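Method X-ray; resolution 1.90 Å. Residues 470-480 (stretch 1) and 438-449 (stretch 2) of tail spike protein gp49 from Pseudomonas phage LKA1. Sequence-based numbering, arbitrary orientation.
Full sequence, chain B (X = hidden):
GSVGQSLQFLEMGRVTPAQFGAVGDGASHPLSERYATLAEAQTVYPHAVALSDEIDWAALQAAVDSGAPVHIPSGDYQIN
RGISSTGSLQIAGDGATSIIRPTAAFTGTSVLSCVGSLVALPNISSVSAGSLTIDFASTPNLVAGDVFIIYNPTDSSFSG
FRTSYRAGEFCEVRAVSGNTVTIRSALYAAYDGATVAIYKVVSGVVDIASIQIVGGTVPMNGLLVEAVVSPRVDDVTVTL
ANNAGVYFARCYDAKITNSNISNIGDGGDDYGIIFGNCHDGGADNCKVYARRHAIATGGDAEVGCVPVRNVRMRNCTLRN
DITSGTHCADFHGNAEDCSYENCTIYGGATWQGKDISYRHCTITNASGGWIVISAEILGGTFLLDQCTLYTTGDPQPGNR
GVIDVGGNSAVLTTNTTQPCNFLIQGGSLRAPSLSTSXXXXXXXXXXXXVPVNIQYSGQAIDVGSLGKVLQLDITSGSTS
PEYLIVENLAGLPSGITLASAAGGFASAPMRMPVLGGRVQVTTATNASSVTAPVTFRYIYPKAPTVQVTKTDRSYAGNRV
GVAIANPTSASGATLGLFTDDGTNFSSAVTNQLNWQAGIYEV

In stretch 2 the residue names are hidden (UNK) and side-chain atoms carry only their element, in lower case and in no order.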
# COMPACT_ATOMS: atom_id res chain seq x y z
N LEU B 470 -9.80 -20.41 -15.05
CA LEU B 470 -10.67 -20.86 -13.96
C LEU B 470 -11.10 -22.31 -14.15
O LEU B 470 -11.37 -22.75 -15.28
CB LEU B 470 -11.93 -20.00 -13.86
CG LEU B 470 -11.72 -18.49 -13.79
CD1 LEU B 470 -13.08 -17.81 -13.65
CD2 LEU B 470 -10.77 -18.10 -12.64
N GLN B 471 -11.20 -23.01 -13.02
CA GLN B 471 -11.72 -24.37 -12.97
C GLN B 471 -12.77 -24.34 -11.85
O GLN B 471 -12.42 -24.21 -10.67
CB GLN B 471 -10.59 -25.34 -12.64
CG GLN B 471 -11.05 -26.73 -12.29
CD GLN B 471 -11.37 -27.54 -13.52
OE1 GLN B 471 -10.72 -27.41 -14.55
NE2 GLN B 471 -12.40 -28.37 -13.42
N LEU B 472 -14.04 -24.39 -12.23
CA LEU B 472 -15.15 -24.20 -11.28
C LEU B 472 -16.01 -25.46 -11.22
O LEU B 472 -16.73 -25.77 -12.18
CB LEU B 472 -16.01 -22.98 -11.67
CG LEU B 472 -15.19 -21.68 -11.88
CD1 LEU B 472 -16.04 -20.55 -12.44
CD2 LEU B 472 -14.48 -21.22 -10.58
N ASP B 473 -15.94 -26.17 -10.10
CA ASP B 473 -16.48 -27.53 -10.00
C ASP B 473 -17.51 -27.63 -8.91
O ASP B 473 -17.54 -26.80 -7.98
CB ASP B 473 -15.37 -28.50 -9.61
CG ASP B 473 -14.38 -28.70 -10.70
OD1 ASP B 473 -14.82 -28.87 -11.85
OD2 ASP B 473 -13.17 -28.66 -10.40
N ILE B 474 -18.33 -28.66 -9.01
CA ILE B 474 -19.30 -28.96 -7.97
C ILE B 474 -19.27 -30.45 -7.62
O ILE B 474 -19.62 -31.30 -8.44
CB ILE B 474 -20.71 -28.57 -8.41
CG1 ILE B 474 -20.73 -27.08 -8.81
CG2 ILE B 474 -21.70 -28.91 -7.28
CD1 ILE B 474 -22.07 -26.56 -9.28
N THR B 475 -18.85 -30.75 -6.41
CA THR B 475 -18.93 -32.11 -5.89
C THR B 475 -20.28 -32.30 -5.20
O THR B 475 -20.96 -33.29 -5.43
CB THR B 475 -17.76 -32.40 -4.94
OG1 THR B 475 -16.54 -32.37 -5.69
CG2 THR B 475 -17.90 -33.77 -4.25
N SER B 476 -20.67 -31.35 -4.36
CA SER B 476 -22.01 -31.36 -3.77
C SER B 476 -22.42 -29.92 -3.49
O SER B 476 -21.58 -29.02 -3.48
CB SER B 476 -22.06 -32.21 -2.49
OG SER B 476 -21.25 -31.63 -1.48
N GLY B 477 -23.72 -29.70 -3.28
CA GLY B 477 -24.23 -28.35 -3.09
C GLY B 477 -24.55 -27.74 -4.45
O GLY B 477 -24.65 -28.46 -5.45
N SER B 478 -24.69 -26.42 -4.50
CA SER B 478 -25.12 -25.76 -5.74
C SER B 478 -24.85 -24.28 -5.61
O SER B 478 -24.62 -23.80 -4.52
CB SER B 478 -26.63 -25.95 -5.95
OG SER B 478 -27.32 -25.49 -4.80
N THR B 479 -24.89 -23.54 -6.73
CA THR B 479 -24.65 -22.12 -6.64
C THR B 479 -25.36 -21.37 -7.78
O THR B 479 -25.47 -21.87 -8.89
CB THR B 479 -23.12 -21.78 -6.63
OG1 THR B 479 -22.95 -20.41 -6.30
CG2 THR B 479 -22.46 -22.08 -7.99
N SER B 480 -25.84 -20.18 -7.46
CA SER B 480 -26.37 -19.25 -8.48
C SER B 480 -25.59 -17.93 -8.34
O SER B 480 -26.02 -17.00 -7.65
CB SER B 480 -27.87 -19.02 -8.24
OG SER B 480 -28.61 -20.18 -8.59
N UNK B 438 -2.89 -27.56 -15.94
CA UNK B 438 -2.96 -26.71 -14.74
C UNK B 438 -3.94 -25.56 -14.90
O UNK B 438 -4.18 -25.09 -16.03
c UNK B 438 -1.57 -26.15 -14.39
o UNK B 438 -0.59 -27.19 -14.35
N UNK B 439 -4.49 -25.08 -13.78
CA UNK B 439 -5.43 -23.97 -13.76
C UNK B 439 -4.98 -22.92 -12.74
O UNK B 439 -4.41 -23.24 -11.70
c UNK B 439 -7.04 -28.10 -12.36
c UNK B 439 -7.01 -26.95 -13.15
c UNK B 439 -6.87 -26.73 -10.39
c UNK B 439 -6.91 -25.68 -12.58
c UNK B 439 -6.87 -24.44 -13.45
c UNK B 439 -6.97 -27.98 -10.98
c UNK B 439 -6.85 -25.59 -11.20
o UNK B 439 -6.99 -29.11 -10.21
N UNK B 440 -5.21 -21.65 -13.05
CA UNK B 440 -4.73 -20.60 -12.14
C UNK B 440 -5.57 -20.56 -10.87
O UNK B 440 -5.04 -20.40 -9.77
c UNK B 440 -3.84 -17.85 -14.67
c UNK B 440 -4.73 -19.25 -12.82
c UNK B 440 -2.39 -19.61 -13.65
c UNK B 440 -3.82 -19.23 -14.06
N UNK B 441 -6.88 -20.70 -11.03
CA UNK B 441 -7.75 -20.69 -9.85
C UNK B 441 -8.73 -21.85 -9.94
O UNK B 441 -9.31 -22.12 -11.00
c UNK B 441 -9.54 -17.76 -8.05
c UNK B 441 -9.48 -19.22 -8.52
c UNK B 441 -8.52 -19.36 -9.71
c UNK B 441 -10.88 -19.76 -8.81
N UNK B 442 -8.92 -22.54 -8.83
CA UNK B 442 -9.95 -23.57 -8.75
C UNK B 442 -10.85 -23.23 -7.59
O UNK B 442 -10.37 -22.84 -6.52
c UNK B 442 -9.32 -24.96 -8.50
c UNK B 442 -10.62 -29.81 -8.72
n UNK B 442 -11.63 -30.65 -8.95
c UNK B 442 -10.39 -26.10 -8.55
n UNK B 442 -10.83 -28.49 -8.76
n UNK B 442 -9.41 -30.28 -8.46
c UNK B 442 -9.79 -27.48 -8.56
N UNK B 443 -12.16 -23.36 -7.80
CA UNK B 443 -13.15 -23.34 -6.73
C UNK B 443 -14.03 -24.57 -6.93
O UNK B 443 -14.46 -24.85 -8.06
c UNK B 443 -13.99 -22.06 -6.78
N UNK B 444 -14.28 -25.30 -5.86
CA UNK B 444 -15.05 -26.54 -5.93
C UNK B 444 -16.02 -26.56 -4.75
O UNK B 444 -15.61 -26.43 -3.58
c UNK B 444 -13.64 -30.86 -3.58
n UNK B 444 -13.22 -30.32 -4.72
n UNK B 444 -12.90 -30.75 -2.49
n UNK B 444 -14.78 -31.55 -3.55
c UNK B 444 -13.95 -30.33 -5.97
c UNK B 444 -14.14 -27.78 -5.90
c UNK B 444 -14.91 -29.13 -5.98
N UNK B 445 -17.30 -26.70 -5.05
CA UNK B 445 -18.36 -26.76 -4.04
C UNK B 445 -18.37 -28.14 -3.38
O UNK B 445 -18.39 -29.18 -4.08
c UNK B 445 -19.73 -26.52 -4.68
c UNK B 445 -21.38 -24.98 -5.89
c UNK B 445 -19.22 -23.98 -4.87
c UNK B 445 -20.31 -25.09 -4.81
N UNK B 446 -18.40 -28.13 -2.05
CA UNK B 446 -18.59 -29.38 -1.31
C UNK B 446 -19.68 -29.18 -0.26
O UNK B 446 -19.50 -29.48 0.93
c UNK B 446 -17.34 -31.41 -0.46
c UNK B 446 -17.28 -29.87 -0.68
o UNK B 446 -16.14 -32.89 0.97
o UNK B 446 -14.95 -31.61 -0.38
c UNK B 446 -16.05 -32.00 0.08
N UNK B 447 -20.82 -28.66 -0.71
CA UNK B 447 -21.99 -28.64 0.14
C UNK B 447 -22.64 -27.29 0.29
O UNK B 447 -23.78 -27.22 0.71
N UNK B 448 -21.91 -26.22 0.01
CA UNK B 448 -22.48 -24.88 0.11
C UNK B 448 -23.59 -24.68 -0.91
O UNK B 448 -23.61 -25.35 -1.95
o UNK B 448 -20.78 -23.95 -1.39
c UNK B 448 -21.39 -23.81 -0.10
N UNK B 449 -24.52 -23.77 -0.61
CA UNK B 449 -25.59 -23.45 -1.54
C UNK B 449 -25.64 -21.96 -1.89
O UNK B 449 -26.53 -21.51 -2.61
o UNK B 449 -27.18 -23.28 0.27
c UNK B 449 -26.94 -23.90 -1.00
c UNK B 449 -26.97 -25.44 -0.88
O HOH W 1 -22.37 -22.68 -3.09
O HOH W 2 -26.57 -19.66 -4.67
O HOH W 3 -28.10 -22.86 -4.40

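Position 438 carries one carbon and one oxygen, out of reach of stretch 1: Ser438, whose hydroxyl is hydrogen-bonded elsewhere in the structure. At 439 a carbon leads to a six-carbon ring bearing an oxygen; CB of Gln471 lies over one ring face, 4.0 Å from the ring centroid. This is Tyr439, its flat face suited to the CH-pi contact. Position 440 has four carbons forked at the second and makes no contact: Leu440, apolar and buried at the corner of the chain.

Position 441 has the same forked four carbons, and its CB lies 3.9 Å from CD2 of Leu470. This is Leu441, suited to the apolar face it shares with Leu470 and Leu472. At 442 come three carbons, a nitrogen and a carbon with two more nitrogens; the chain nitrogen and one terminal nitrogen each lie 2.9 Å from OD2 of Asp473. This is Arg442, whose extended chain brings NE and NH2 to a salt bridge met at the guanidinium edge; NE2 of Gln471 also donates to OD2 of Asp473 (3.1 Å).

Position 443 has a single carbon, CB, 3.9 Å from CD2 of Leu472: Ala443, whose small methyl leaves room for that longer side chain. At 444 three carbons and a nitrogen precede a carbon carrying two more nitrogens, one 2.9 Å from OG1 of Thr475. This is Arg444; its NH1 donates to that hydroxyl. Four forked carbons at 445 include one 3.7 Å from both CG1 of Ile474 and CB of Thr479: Leu445, with the largest covered area here.

Position 446 has three carbons, the third carrying two oxygens, and a side-chain carbon 4.0 Å from OG of Ser476: Glu446, whose OE2 forms a salt bridge with NH2 of Arg444 (3.1 Å). No side-chain atoms at 447 mark Gly447; its phi/psi of 128/-20° would jam a CB against the preceding carbonyl oxygen. One carbon and one oxygen at 448 make Ser448, whose OG donates to water 1 (2.7 Å), which donates to O of Ser478 (2.9 Å). At 449 a carbon carries one oxygen and one carbon, the latter 3.9 Å from OG of Ser478: Thr449, its polar hydroxyl at home in an exposed place.

The strands run parallel, zipped by backbone bonds such as Asp473 N to Ala443 O (2.8 Å). At the beta bulge, N of Thr475 and N of Ser476 both donate to O of Leu445, at 2.8 and 3.2 Å. Leu470, Leu472 and Ile474 pack with Leu441, Ala443 and Leu445 on one face, while charged and polar side chains pair on the other.

Stretch 2, residues 438-449: SYLLRARLEGST
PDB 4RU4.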